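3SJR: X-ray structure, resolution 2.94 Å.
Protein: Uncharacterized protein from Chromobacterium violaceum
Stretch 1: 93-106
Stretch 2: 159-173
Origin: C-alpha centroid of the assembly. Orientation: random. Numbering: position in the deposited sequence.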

ATOM      1  N   HIS A  93       7.803  -2.980   9.323  1.00 83.04           N
ATOM      2  CA  HIS A  93       6.371  -2.707   9.205  1.00 81.30           C
ATOM      3  C   HIS A  93       6.065  -1.234   9.163  1.00 79.00           C
ATOM      4  O   HIS A  93       5.363  -0.775   8.264  1.00 78.71           O
ATOM      5  N   SER A  94       6.601  -0.505  10.132  1.00 77.64           N
ATOM      6  CA  SER A  94       6.413   0.934  10.199  1.00 76.32           C
ATOM      7  C   SER A  94       7.076   1.619   9.012  1.00 76.77           C
ATOM      8  O   SER A  94       6.570   2.621   8.504  1.00 76.22           O
ATOM      9  N   GLN A  95       8.200   1.062   8.572  1.00 78.04           N
ATOM     10  CA  GLN A  95       9.002   1.670   7.536  1.00 78.89           C
ATOM     11  C   GLN A  95       8.248   1.599   6.222  1.00 78.73           C
ATOM     12  O   GLN A  95       8.207   2.571   5.468  1.00 78.72           O
ATOM     13  N   HIS A  96       7.660   0.434   5.966  1.00 78.95           N
ATOM     14  CA  HIS A  96       6.825   0.184   4.802  1.00 79.06           C
ATOM     15  C   HIS A  96       5.752   1.265   4.820  1.00 77.21           C
ATOM     16  O   HIS A  96       5.638   2.054   3.881  1.00 76.99           O
ATOM     17  N   LEU A  97       5.021   1.330   5.935  1.00 75.85           N
ATOM     18  CA  LEU A  97       3.932   2.273   6.130  1.00 74.22           C
ATOM     19  C   LEU A  97       4.330   3.712   5.848  1.00 73.89           C
ATOM     20  O   LEU A  97       3.655   4.397   5.094  1.00 74.17           O
ATOM     21  N   LEU A  98       5.430   4.163   6.436  1.00 73.85           N
ATOM     22  CA  LEU A  98       5.947   5.493   6.155  1.00 74.04           C
ATOM     23  C   LEU A  98       6.320   5.702   4.692  1.00 75.91           C
ATOM     24  O   LEU A  98       6.006   6.737   4.111  1.00 76.06           O
ATOM     25  N   LEU A  99       7.022   4.745   4.098  1.00 78.08           N
ATOM     26  CA  LEU A  99       7.369   4.891   2.699  1.00 80.51           C
ATOM     27  C   LEU A  99       6.089   5.063   1.906  1.00 80.65           C
ATOM     28  O   LEU A  99       6.048   5.805   0.932  1.00 81.43           O
ATOM     29  N   GLY A 100       5.042   4.376   2.340  1.00 80.48           N
ATOM     30  CA  GLY A 100       3.764   4.440   1.657  1.00 81.47           C
ATOM     31  C   GLY A 100       3.219   5.851   1.680  1.00 81.13           C
ATOM     32  O   GLY A 100       2.824   6.406   0.640  1.00 82.06           O
HETATM   33  N   MSE A 101       3.228   6.431   2.874  1.00 79.96           N
HETATM   34  CA  MSE A 101       2.657   7.738   3.091  1.00 79.85           C
HETATM   35  C   MSE A 101       3.466   8.804   2.391  1.00 80.73           C
HETATM   36  O   MSE A 101       2.928   9.865   2.045  1.00 81.34           O
ATOM     37  N   GLU A 102       4.742   8.496   2.149  1.00 81.44           N
ATOM     38  CA  GLU A 102       5.660   9.394   1.465  1.00 82.44           C
ATOM     39  C   GLU A 102       5.217   9.589   0.047  1.00 82.97           C
ATOM     40  O   GLU A 102       5.125  10.722  -0.433  1.00 83.48           O
ATOM     41  N   ILE A 103       4.945   8.471  -0.615  1.00 83.11           N
ATOM     42  CA  ILE A 103       4.527   8.470  -2.010  1.00 84.39           C
ATOM     43  C   ILE A 103       3.240   9.278  -2.148  1.00 83.58           C
ATOM     44  O   ILE A 103       3.132  10.178  -2.995  1.00 84.54           O
ATOM     45  N   LEU A 104       2.275   8.952  -1.293  1.00 81.96           N
ATOM     46  CA  LEU A 104       0.996   9.645  -1.259  1.00 81.17           C
ATOM     47  C   LEU A 104       1.182  11.149  -1.133  1.00 81.09           C
ATOM     48  O   LEU A 104       0.686  11.906  -1.967  1.00 82.09           O
HETATM   49  N   MSE A 105       1.931  11.580  -0.128  1.00 80.22           N
HETATM   50  CA  MSE A 105       2.255  12.987  -0.028  1.00 80.96           C
HETATM   51  C   MSE A 105       2.909  13.516  -1.304  1.00 82.67           C
HETATM   52  O   MSE A 105       2.481  14.545  -1.830  1.00 83.44           O
ATOM     53  N   GLU A 106       3.935  12.813  -1.797  1.00 83.34           N
ATOM     54  CA  GLU A 106       4.696  13.300  -2.929  1.00 85.30           C
ATOM     55  C   GLU A 106       3.763  13.582  -4.087  1.00 86.46           C
ATOM     56  O   GLU A 106       3.845  14.641  -4.707  1.00 87.44           O
ATOM     57  N   GLY A 159       0.323  -1.054  18.681  1.00 76.68           N
ATOM     58  CA  GLY A 159       1.653  -0.488  18.869  1.00 76.82           C
ATOM     59  C   GLY A 159       2.201   0.077  17.578  1.00 74.01           C
ATOM     60  O   GLY A 159       2.866   1.114  17.571  1.00 74.20           O
ATOM     61  N   LEU A 160       1.883  -0.611  16.486  1.00 71.57           N
ATOM     62  CA  LEU A 160       2.332  -0.239  15.165  1.00 69.29           C
ATOM     63  C   LEU A 160       1.700   1.062  14.696  1.00 67.90           C
ATOM     64  O   LEU A 160       2.398   1.938  14.177  1.00 68.34           O
ATOM     65  N   LEU A 161       0.389   1.192  14.886  1.00 66.59           N
ATOM     66  CA  LEU A 161      -0.296   2.450  14.624  1.00 65.00           C
ATOM     67  C   LEU A 161       0.390   3.589  15.382  1.00 65.93           C
ATOM     68  O   LEU A 161       0.795   4.601  14.787  1.00 65.59           O
ATOM     69  N   LEU A 162       0.551   3.409  16.691  1.00 66.65           N
ATOM     70  CA  LEU A 162       1.104   4.469  17.515  1.00 67.77           C
ATOM     71  C   LEU A 162       2.498   4.841  17.066  1.00 67.78           C
ATOM     72  O   LEU A 162       2.823   6.032  16.971  1.00 68.79           O
ATOM     73  N   LEU A 163       3.298   3.826  16.740  1.00 66.86           N
ATOM     74  CA  LEU A 163       4.648   4.034  16.246  1.00 66.91           C
ATOM     75  C   LEU A 163       4.640   4.834  14.957  1.00 65.32           C
ATOM     76  O   LEU A 163       5.406   5.787  14.801  1.00 65.84           O
ATOM     77  N   THR A 164       3.755   4.445  14.046  1.00 63.14           N
ATOM     78  CA  THR A 164       3.616   5.107  12.757  1.00 62.20           C
ATOM     79  C   THR A 164       3.109   6.530  12.845  1.00 63.65           C
ATOM     80  O   THR A 164       3.609   7.401  12.142  1.00 63.98           O
ATOM     81  N   GLN A 165       2.109   6.770  13.690  1.00 65.18           N
ATOM     82  CA  GLN A 165       1.612   8.111  13.848  1.00 67.51           C
ATOM     83  C   GLN A 165       2.758   9.021  14.294  1.00 70.30           C
ATOM     84  O   GLN A 165       3.034  10.047  13.664  1.00 71.06           O
ATOM     85  N   ARG A 166       3.445   8.627  15.359  1.00 72.43           N
ATOM     86  CA  ARG A 166       4.483   9.474  15.916  1.00 76.01           C
ATOM     87  C   ARG A 166       5.591   9.724  14.902  1.00 75.98           C
ATOM     88  O   ARG A 166       6.053  10.857  14.763  1.00 77.64           O
ATOM     89  N   LEU A 167       5.979   8.679  14.168  1.00 74.41           N
ATOM     90  CA  LEU A 167       7.023   8.810  13.160  1.00 74.93           C
ATOM     91  C   LEU A 167       6.632   9.777  12.053  1.00 74.69           C
ATOM     92  O   LEU A 167       7.459  10.577  11.594  1.00 75.91           O
ATOM     93  N   PHE A 168       5.363   9.721  11.650  1.00 73.36           N
ATOM     94  CA  PHE A 168       4.850  10.675  10.685  1.00 73.85           C
ATOM     95  C   PHE A 168       4.811  12.093  11.228  1.00 76.41           C
ATOM     96  O   PHE A 168       5.135  13.033  10.511  1.00 77.53           O
ATOM     97  N   GLU A 169       4.434  12.242  12.493  1.00 78.09           N
ATOM     98  CA  GLU A 169       4.424  13.551  13.121  1.00 81.45           C
ATOM     99  C   GLU A 169       5.800  14.136  12.988  1.00 82.95           C
ATOM    100  O   GLU A 169       5.954  15.307  12.676  1.00 84.85           O
ATOM    101  N   GLU A 170       6.803  13.298  13.197  1.00 82.75           N
ATOM    102  CA  GLU A 170       8.188  13.742  13.147  1.00 85.26           C
ATOM    103  C   GLU A 170       8.596  14.115  11.735  1.00 84.60           C
ATOM    104  O   GLU A 170       9.240  15.125  11.503  1.00 86.69           O
ATOM    105  N   ARG A 171       8.204  13.282  10.790  1.00 82.13           N
ATOM    106  CA  ARG A 171       8.500  13.531   9.406  1.00 82.44           C
ATOM    107  C   ARG A 171       7.984  14.901   8.989  1.00 84.03           C
ATOM    108  O   ARG A 171       8.682  15.639   8.288  1.00 85.98           O
ATOM    109  N   LEU A 172       6.772  15.240   9.433  1.00 83.80           N
ATOM    110  CA  LEU A 172       6.120  16.494   9.031  1.00 85.50           C
ATOM    111  C   LEU A 172       6.823  17.719   9.544  1.00 89.85           C
ATOM    112  O   LEU A 172       6.574  18.816   9.062  1.00 91.72           O
ATOM    113  N   GLN A 173       7.700  17.533  10.521  1.00 92.26           N
ATOM    114  CA  GLN A 173       8.453  18.634  11.075  1.00 97.20           C
ATOM    115  C   GLN A 173       9.660  18.990  10.225  1.00 99.47           C
ATOM    116  O   GLN A 173      10.258  20.049  10.419  1.00103.35           O
TER

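How do two helices crossing at 46° find room for side chains between them? Their axes come no nearer than 9.6 Å, and the backbones are closest where S94 meets T164, with 5.6 Å between their CA atoms. Both residues at this point are small. S94 points its CB toward the other helix, with chi1 p, and is covered by L160 CD1, which lies 3.7 Å from S94 N, and by L163 CD2, 4.1 Å from S94 CB. Its hydroxyl is not spent on the partner helix; S94 OG is hydrogen-bonded to a residue just outside the two stretches. T164, chi1 m, has its CB sideways, and its hydroxyl bonds within its own helix: T164 OG1 donates a very short hydrogen bond of 2.4 Å to L160 O, one turn back. With that hydroxyl satisfied, T164 can sit buried in largely apolar surroundings, T164 CG2 lying 3.6 Å from M101 CE.

What does F168, the residue with the most covered surface, rest against? Its CB points sideways, but chi1 in t and chi2 of 70° bring the end of the ring nearer to the first helix, where three side chains gather. L98 CD2 lies at the ring edge, near its plane, 4.1 Å from F168 CD1. M101 CB approaches F168 CE1 to 3.7 Å, and M105 SE is 4.3 Å from F168 CZ. M101 is a selenomethionine whose m, t, m rotamer also carries M101 SE to 4.7 Å from the centroid of the F168 ring, a chalcogen-aromatic contact in an oblique geometry.

How does L98 reach the second helix when its CB also points sideways? The common m, t rotamer extends the side chain so that L98 CD2 settles against the helix backbone, 3.8 Å from F168 N, and against L167 CB at 3.9 Å. The same methyl, L98 CD2, also lies 4.2 Å from T164 O. The preceding residue, L97, points its CB toward the partner helix with both chi angles between wells; L97 CD1 meets L160 CD2 at 3.9 Å and T164 OG1 at the same distance. L160, in t, p, therefore spans the gap between L97 and S94, and L160 CD1 also lies 3.9 Å from H93 CB.

Where does the contact become polar? Toward the C-terminal ends of both stretches, R171 points across with chi1 t and chi2 p, and R171 NE donates a hydrogen bond of 2.7 Å to E102 OE1, at an N-H...acceptor angle of 150°. The pair is also a salt bridge, with the carboxylate oxygen at the guanidinium edge. E102 folds in m, m to bring its end nearer, although its CB points sideways. Beside this bridge, M105, a selenomethionine in t, t, p, brings its methyl close to the arginine, M105 CE being 3.2 Å from R171 NH2, a tight contact approached obliquely, while M105 SE touches L172 CD2 at 4.2 Å. The apolar packing around F168 thus continues directly into the charged pair.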

ATOM      1  CB  HIS A  93       5.597  -3.349  10.341  1.00 80.85           C
ATOM      2  CG  HIS A  93       5.623  -4.837  10.301  1.00 83.33           C
ATOM      3  ND1 HIS A  93       5.659  -5.542   9.117  1.00 85.74           N
ATOM      4  CD2 HIS A  93       5.608  -5.756  11.290  1.00 84.62           C
ATOM      5  CE1 HIS A  93       5.666  -6.835   9.379  1.00 88.11           C
ATOM      6  NE2 HIS A  93       5.636  -6.991  10.690  1.00 88.12           N
ATOM      7  CB  SER A  94       6.979   1.490  11.505  1.00 75.84           C
ATOM      8  OG  SER A  94       8.387   1.343  11.548  1.00 76.99           O
ATOM      9  CB  GLN A  95      10.338   0.956   7.434  1.00 80.98           C
ATOM     10  CG  GLN A  95      11.321   1.627   6.503  1.00 85.03           C
ATOM     11  CD  GLN A  95      12.660   0.902   6.471  1.00 91.10           C
ATOM     12  OE1 GLN A  95      13.004   0.160   7.411  1.00 92.37           O
ATOM     13  NE2 GLN A  95      13.428   1.108   5.390  1.00 92.45           N
ATOM     14  CB  HIS A  96       6.227  -1.233   4.917  1.00 79.65           C
ATOM     15  CG  HIS A  96       5.446  -1.698   3.716  1.00 81.30           C
ATOM     16  ND1 HIS A  96       5.864  -1.497   2.414  1.00 83.79           N
ATOM     17  CD2 HIS A  96       4.301  -2.418   3.630  1.00 81.15           C
ATOM     18  CE1 HIS A  96       4.990  -2.040   1.581  1.00 83.51           C
ATOM     19  NE2 HIS A  96       4.030  -2.601   2.294  1.00 82.09           N
ATOM     20  CB  LEU A  97       3.403   2.141   7.541  1.00 73.30           C
ATOM     21  CG  LEU A  97       2.228   1.181   7.727  1.00 74.07           C
ATOM     22  CD1 LEU A  97       2.265   0.483   9.079  1.00 73.55           C
ATOM     23  CD2 LEU A  97       0.930   1.957   7.589  1.00 74.47           C
ATOM     24  CB  LEU A  98       7.170   5.784   6.994  1.00 73.86           C
ATOM     25  CG  LEU A  98       7.098   6.049   8.476  1.00 72.95           C
ATOM     26  CD1 LEU A  98       8.525   6.336   8.837  1.00 75.36           C
ATOM     27  CD2 LEU A  98       6.208   7.233   8.846  1.00 71.53           C
ATOM     28  CB  LEU A  99       8.144   3.686   2.172  1.00 82.64           C
ATOM     29  CG  LEU A  99       8.319   3.738   0.650  1.00 84.68           C
ATOM     30  CD1 LEU A  99       9.265   4.878   0.242  1.00 85.19           C
ATOM     31  CD2 LEU A  99       8.771   2.397   0.094  1.00 88.36           C
HETATM   32  CB  MSE A 101       2.516   7.996   4.581  1.00 78.78           C
HETATM   33  CG  MSE A 101       1.439   7.096   5.166  1.00 80.45           C
HETATM   34 SE   MSE A 101       1.266   7.023   7.094  1.00 84.88          SE
HETATM   35  CE  MSE A 101       3.120   6.669   7.463  1.00 84.33           C
ATOM     36  CB  GLU A 102       7.083   8.834   1.468  1.00 84.01           C
ATOM     37  CG  GLU A 102       7.872   9.149   2.732  1.00 85.48           C
ATOM     38  CD  GLU A 102       8.072  10.643   2.941  1.00 87.74           C
ATOM     39  OE1 GLU A 102       7.557  11.142   3.973  1.00 87.40           O
ATOM     40  OE2 GLU A 102       8.710  11.308   2.075  1.00 87.69           O
ATOM     41  CB  ILE A 103       4.259   7.037  -2.535  1.00 85.52           C
ATOM     42  CG1 ILE A 103       5.371   6.048  -2.141  1.00 86.00           C
ATOM     43  CG2 ILE A 103       3.996   7.061  -4.032  1.00 87.52           C
ATOM     44  CD1 ILE A 103       6.642   6.137  -2.946  1.00 88.06           C
ATOM     45  CB  LEU A 104       0.116   9.081  -0.149  1.00 79.67           C
ATOM     46  CG  LEU A 104      -0.270   7.621  -0.406  1.00 79.76           C
ATOM     47  CD1 LEU A 104      -1.327   7.150   0.572  1.00 78.41           C
ATOM     48  CD2 LEU A 104      -0.751   7.402  -1.841  1.00 80.51           C
HETATM   49  CB  MSE A 105       3.162  13.239   1.153  1.00 80.37           C
HETATM   50  CG  MSE A 105       3.255  14.682   1.513  1.00 82.26           C
HETATM   51 SE   MSE A 105       4.006  14.820   3.287  1.00 88.90          SE
HETATM   52  CE  MSE A 105       5.801  14.120   2.916  1.00 88.33           C
ATOM     53  CB  GLU A 106       5.816  12.328  -3.336  1.00 86.58           C
ATOM     54  CG  GLU A 106       6.488  12.624  -4.722  1.00 89.28           C
ATOM     55  CD  GLU A 106       7.092  14.047  -4.868  1.00 91.29           C
ATOM     56  OE1 GLU A 106       6.973  14.875  -3.934  1.00 90.23           O
ATOM     57  OE2 GLU A 106       7.687  14.347  -5.936  1.00 93.26           O
ATOM     58  CB  LEU A 160       2.033  -1.352  14.178  1.00 68.04           C
ATOM     59  CG  LEU A 160       2.506  -1.052  12.766  1.00 66.59           C
ATOM     60  CD1 LEU A 160       3.998  -0.743  12.779  1.00 67.14           C
ATOM     61  CD2 LEU A 160       2.164  -2.216  11.834  1.00 65.47           C
ATOM     62  CB  LEU A 161      -1.756   2.341  15.056  1.00 65.52           C
ATOM     63  CG  LEU A 161      -2.670   3.569  14.992  1.00 65.74           C
ATOM     64  CD1 LEU A 161      -2.940   3.950  13.553  1.00 64.52           C
ATOM     65  CD2 LEU A 161      -3.957   3.285  15.702  1.00 66.38           C
ATOM     66  CB  LEU A 162       1.050   4.115  18.995  1.00 69.79           C
ATOM     67  CG  LEU A 162      -0.354   4.038  19.616  1.00 70.66           C
ATOM     68  CD1 LEU A 162      -0.313   4.359  21.080  1.00 73.78           C
ATOM     69  CD2 LEU A 162      -1.344   4.981  18.955  1.00 70.35           C
ATOM     70  CB  LEU A 163       5.300   2.695  15.994  1.00 67.09           C
ATOM     71  CG  LEU A 163       6.759   2.669  15.557  1.00 68.66           C
ATOM     72  CD1 LEU A 163       7.606   3.488  16.493  1.00 72.83           C
ATOM     73  CD2 LEU A 163       7.251   1.239  15.549  1.00 69.87           C
ATOM     74  CB  THR A 164       2.641   4.370  11.914  1.00 60.11           C
ATOM     75  OG1 THR A 164       2.866   2.973  12.077  1.00 61.18           O
ATOM     76  CG2 THR A 164       2.800   4.747  10.481  1.00 58.25           C
ATOM     77  CB  GLN A 165       0.495   8.156  14.864  1.00 68.76           C
ATOM     78  CG  GLN A 165      -0.598   7.175  14.617  1.00 69.89           C
ATOM     79  CD  GLN A 165      -1.930   7.608  15.219  1.00 74.21           C
ATOM     80  OE1 GLN A 165      -2.961   7.634  14.524  1.00 76.04           O
ATOM     81  NE2 GLN A 165      -1.918   7.960  16.502  1.00 75.82           N
ATOM     82  CB  ARG A 166       5.025   8.889  17.228  1.00 78.45           C
ATOM     83  CG  ARG A 166       6.149   9.680  17.881  1.00 82.84           C
ATOM     84  CD  ARG A 166       5.738  11.070  18.364  1.00 87.56           C
ATOM     85  NE  ARG A 166       6.680  11.572  19.369  1.00 94.08           N
ATOM     86  CZ  ARG A 166       6.650  11.199  20.650  1.00 98.65           C
ATOM     87  NH1 ARG A 166       5.723  10.331  21.040  1.00 98.63           N
ATOM     88  NH2 ARG A 166       7.523  11.679  21.542  1.00102.11           N
ATOM     89  CB  LEU A 167       7.404   7.451  12.586  1.00 73.48           C
ATOM     90  CG  LEU A 167       8.393   6.669  13.456  1.00 75.48           C
ATOM     91  CD1 LEU A 167       8.338   5.183  13.177  1.00 74.29           C
ATOM     92  CD2 LEU A 167       9.798   7.188  13.296  1.00 77.85           C
ATOM     93  CB  PHE A 168       3.478  10.278  10.147  1.00 71.96           C
ATOM     94  CG  PHE A 168       3.184  10.871   8.791  1.00 73.08           C
ATOM     95  CD1 PHE A 168       3.868  10.421   7.657  1.00 73.45           C
ATOM     96  CD2 PHE A 168       2.260  11.907   8.648  1.00 75.39           C
ATOM     97  CE1 PHE A 168       3.626  10.978   6.402  1.00 74.02           C
ATOM     98  CE2 PHE A 168       2.002  12.470   7.397  1.00 75.35           C
ATOM     99  CZ  PHE A 168       2.689  12.004   6.268  1.00 74.94           C
ATOM    100  CB  GLU A 169       4.033  13.459  14.597  1.00 83.72           C
ATOM    101  CG  GLU A 169       2.535  13.290  14.863  1.00 86.32           C
ATOM    102  CD  GLU A 169       2.239  12.900  16.322  1.00 93.98           C
ATOM    103  OE1 GLU A 169       2.364  13.781  17.210  1.00 99.45           O
ATOM    104  OE2 GLU A 169       1.876  11.717  16.589  1.00 94.32           O
ATOM    105  CB  GLU A 170       9.114  12.657  13.689  1.00 85.61           C
ATOM    106  CG  GLU A 170       9.163  12.552  15.208  1.00 87.80           C
ATOM    107  CD  GLU A 170      10.416  11.844  15.704  1.00 90.09           C
ATOM    108  OE1 GLU A 170      11.163  11.276  14.874  1.00 89.72           O
ATOM    109  OE2 GLU A 170      10.663  11.861  16.927  1.00 93.12           O
ATOM    110  CB  ARG A 171       7.867  12.440   8.546  1.00 79.46           C
ATOM    111  CG  ARG A 171       7.641  12.822   7.106  1.00 79.10           C
ATOM    112  CD  ARG A 171       8.940  12.829   6.385  1.00 82.62           C
ATOM    113  NE  ARG A 171       8.793  13.274   5.007  1.00 83.99           N
ATOM    114  CZ  ARG A 171       9.082  14.496   4.580  1.00 86.74           C
ATOM    115  NH1 ARG A 171       9.526  15.430   5.420  1.00 89.59           N
ATOM    116  NH2 ARG A 171       8.924  14.781   3.303  1.00 87.54           N
ATOM    117  CB  LEU A 172       4.671  16.540   9.486  1.00 84.32           C
ATOM    118  CG  LEU A 172       3.736  15.546   8.802  1.00 81.31           C
ATOM    119  CD1 LEU A 172       2.408  15.543   9.518  1.00 81.18           C
ATOM    120  CD2 LEU A 172       3.565  15.852   7.323  1.00 80.24           C
ATOM    121  CB  GLN A 173       8.908  18.291  12.479  1.00 98.99           C
ATOM    122  CG  GLN A 173       7.772  18.102  13.442  1.00 99.56           C
ATOM    123  CD  GLN A 173       8.225  17.535  14.776  1.00103.13           C
ATOM    124  OE1 GLN A 173       9.423  17.500  15.092  1.00104.84           O
ATOM    125  NE2 GLN A 173       7.257  17.084  15.572  1.00103.59           N
TER